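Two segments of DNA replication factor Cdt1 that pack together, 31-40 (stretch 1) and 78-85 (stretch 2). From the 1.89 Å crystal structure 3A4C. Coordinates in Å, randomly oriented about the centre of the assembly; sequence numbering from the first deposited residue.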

# COMPACT_ATOMS: atom_id res chain seq x y z
N LYS A 31 9.72 -7.79 -13.00
CA LYS A 31 8.47 -8.54 -13.05
C LYS A 31 7.26 -7.69 -12.70
O LYS A 31 7.35 -6.79 -11.86
CB LYS A 31 8.55 -9.75 -12.11
CG LYS A 31 9.71 -10.68 -12.45
CD LYS A 31 9.63 -11.97 -11.68
CE LYS A 31 9.61 -11.72 -10.19
NZ LYS A 31 9.86 -12.99 -9.43
N PRO A 32 6.11 -7.98 -13.33
CA PRO A 32 4.88 -7.20 -13.21
C PRO A 32 4.14 -7.46 -11.90
O PRO A 32 3.27 -6.68 -11.53
CB PRO A 32 4.02 -7.69 -14.38
CG PRO A 32 4.81 -8.76 -15.08
CD PRO A 32 5.92 -9.18 -14.16
N ALA A 33 4.46 -8.56 -11.22
CA ALA A 33 3.82 -8.88 -9.94
C ALA A 33 4.83 -9.43 -8.97
O ALA A 33 5.83 -10.01 -9.37
CB ALA A 33 2.67 -9.88 -10.14
N LEU A 34 4.56 -9.26 -7.68
CA LEU A 34 5.38 -9.83 -6.62
C LEU A 34 4.46 -10.38 -5.55
O LEU A 34 3.37 -9.86 -5.37
CB LEU A 34 6.28 -8.77 -5.99
CG LEU A 34 7.39 -8.15 -6.85
CD1 LEU A 34 7.96 -6.94 -6.12
CD2 LEU A 34 8.46 -9.19 -7.15
N THR A 35 4.88 -11.43 -4.84
CA THR A 35 4.06 -11.93 -3.74
C THR A 35 4.03 -10.89 -2.62
O THR A 35 4.97 -10.12 -2.46
CB THR A 35 4.59 -13.25 -3.18
OG1 THR A 35 5.86 -13.03 -2.54
CG2 THR A 35 4.75 -14.28 -4.30
N MET A 36 2.92 -10.87 -1.88
CA MET A 36 2.76 -10.00 -0.72
C MET A 36 3.90 -10.13 0.26
O MET A 36 4.39 -9.13 0.79
CB MET A 36 1.47 -10.33 0.02
CG MET A 36 0.40 -9.29 -0.11
SD MET A 36 0.91 -7.81 0.77
CE MET A 36 -0.67 -6.96 0.77
N GLU A 37 4.32 -11.36 0.53
CA GLU A 37 5.45 -11.58 1.41
C GLU A 37 6.69 -10.82 0.94
O GLU A 37 7.35 -10.13 1.72
CB GLU A 37 5.76 -13.07 1.50
CG GLU A 37 6.85 -13.41 2.50
CD GLU A 37 6.82 -14.86 2.92
OE1 GLU A 37 7.63 -15.25 3.78
OE2 GLU A 37 5.98 -15.62 2.38
N VAL A 38 7.02 -10.97 -0.34
CA VAL A 38 8.20 -10.31 -0.90
C VAL A 38 8.05 -8.80 -0.86
O VAL A 38 8.99 -8.08 -0.47
CB VAL A 38 8.48 -10.77 -2.34
CG1 VAL A 38 9.47 -9.83 -3.03
CG2 VAL A 38 9.02 -12.20 -2.33
N VAL A 39 6.88 -8.31 -1.25
CA VAL A 39 6.64 -6.87 -1.30
C VAL A 39 6.82 -6.28 0.09
O VAL A 39 7.46 -5.24 0.25
CB VAL A 39 5.23 -6.54 -1.81
CG1 VAL A 39 4.95 -5.05 -1.64
CG2 VAL A 39 5.07 -6.96 -3.27
N CYS A 40 6.26 -6.94 1.09
CA CYS A 40 6.32 -6.41 2.45
C CYS A 40 7.76 -6.39 2.95
O CYS A 40 8.17 -5.44 3.62
CB CYS A 40 5.45 -7.23 3.41
SG CYS A 40 3.69 -6.92 3.18
N THR A 78 -1.14 -20.71 -2.20
CA THR A 78 -1.01 -20.03 -0.90
C THR A 78 -0.28 -18.69 -0.98
O THR A 78 0.05 -18.10 0.05
CB THR A 78 -0.35 -20.93 0.17
OG1 THR A 78 1.03 -21.11 -0.14
CG2 THR A 78 -1.05 -22.29 0.23
N ASP A 79 -0.02 -18.21 -2.19
CA ASP A 79 0.61 -16.91 -2.38
C ASP A 79 -0.46 -15.89 -2.71
O ASP A 79 -1.49 -16.23 -3.27
CB ASP A 79 1.62 -16.95 -3.52
CG ASP A 79 2.76 -17.90 -3.27
OD1 ASP A 79 3.27 -17.92 -2.13
OD2 ASP A 79 3.15 -18.62 -4.21
N THR A 80 -0.22 -14.63 -2.36
CA THR A 80 -1.05 -13.54 -2.84
C THR A 80 -0.19 -12.60 -3.65
O THR A 80 0.80 -12.07 -3.16
CB THR A 80 -1.72 -12.80 -1.68
OG1 THR A 80 -2.60 -13.70 -0.99
CG2 THR A 80 -2.52 -11.59 -2.20
N TYR A 81 -0.54 -12.42 -4.92
CA TYR A 81 0.28 -11.59 -5.78
C TYR A 81 -0.19 -10.15 -5.78
O TYR A 81 -1.39 -9.89 -5.88
CB TYR A 81 0.32 -12.16 -7.20
CG TYR A 81 1.28 -13.30 -7.31
CD1 TYR A 81 2.63 -13.07 -7.59
CD2 TYR A 81 0.87 -14.61 -7.11
CE1 TYR A 81 3.53 -14.13 -7.68
CE2 TYR A 81 1.76 -15.67 -7.19
CZ TYR A 81 3.09 -15.42 -7.47
OH TYR A 81 3.98 -16.46 -7.55
N VAL A 82 0.76 -9.23 -5.65
CA VAL A 82 0.53 -7.80 -5.74
C VAL A 82 0.92 -7.28 -7.13
O VAL A 82 2.04 -7.51 -7.60
CB VAL A 82 1.35 -7.04 -4.69
CG1 VAL A 82 1.19 -5.54 -4.89
CG2 VAL A 82 0.93 -7.47 -3.29
N LYS A 83 0.00 -6.59 -7.77
CA LYS A 83 0.22 -6.07 -9.11
C LYS A 83 -0.19 -4.61 -9.14
O LYS A 83 -1.23 -4.24 -8.61
CB LYS A 83 -0.59 -6.90 -10.11
CG LYS A 83 -0.32 -6.57 -11.57
CD LYS A 83 -0.50 -7.80 -12.47
CE LYS A 83 -1.94 -8.31 -12.47
NZ LYS A 83 -2.13 -9.45 -13.44
N LEU A 84 0.64 -3.78 -9.77
CA LEU A 84 0.31 -2.37 -9.93
C LEU A 84 -0.12 -2.11 -11.37
O LEU A 84 0.47 -2.65 -12.31
CB LEU A 84 1.51 -1.49 -9.59
CG LEU A 84 1.96 -1.44 -8.13
CD1 LEU A 84 3.10 -0.44 -7.97
CD2 LEU A 84 0.80 -1.05 -7.26
N ASP A 85 -1.14 -1.29 -11.54
CA ASP A 85 -1.48 -0.80 -12.86
C ASP A 85 -0.56 0.37 -13.16
O ASP A 85 -0.77 1.48 -12.67
CB ASP A 85 -2.95 -0.36 -12.92
CG ASP A 85 -3.39 -0.00 -14.32
OD1 ASP A 85 -2.59 0.59 -15.06
OD2 ASP A 85 -4.55 -0.32 -14.69
O HOH W 1 2.25 -13.94 -0.28
O HOH W 2 4.29 -16.33 -0.30

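Stretch 2 runs as a strand from Asp-79 to Leu-84, and its axis lies 147° from the short strand of stretch 1, close enough to antiparallel for main-chain pairing. Thr-78 precedes the strand and makes no contact. At Asp-79 the link to stretch 1 is largely through solvent: water 2 donates to Asp-79 OD1 (2.6 Å) and to Glu-37 OE2 (3.2 Å), so one molecule bridges the two carboxylates.

Thr-80 supplies the first direct bond. Its O accepts from Met-36 N at 2.8 Å with an N-H...O angle of 154°, tying the first residue of the helix to the strand; the same oxygen lies 3.3 Å from Thr-35 CA, a CA-H...O contact. Water 1 accepts weak bonds from Thr-80 N (3.3 Å) and Glu-37 N (3.4 Å).

The Tyr-81 ring carries Thr-35 CG2 over one face, 4.0 Å from the ring centroid and 29° off the normal, which identifies a CH-pi contact. The other branch of Thr-35 is occupied in capping: OG1 accepts from Val-38 N at 3.2 Å. Ala-33 CB approaches Tyr-81 CD1 to 4.1 Å, obliquely to the ring.

Val-82 is the centre of the pairing and has the largest covered area in the contact. Its N donates to Leu-34 O (2.7 Å, 170°) and its O accepts from Leu-34 N (3.1 Å, 160°), the reciprocal pattern of an antiparallel hydrogen-bonded pair. Its side chain shares a sheet face with that of Leu-34 and meets the helix: CG2 is 3.7 Å from Met-36 CG, and CB is 4.0 Å from Val-39 CG2.

At Lys-83 the contact becomes peripheral. Pro-32 O comes within 3.6 Å of Lys-83 CG, while the end of the lysine leads away. Leu-84 is scarcely covered, and Asp-85 makes no contact.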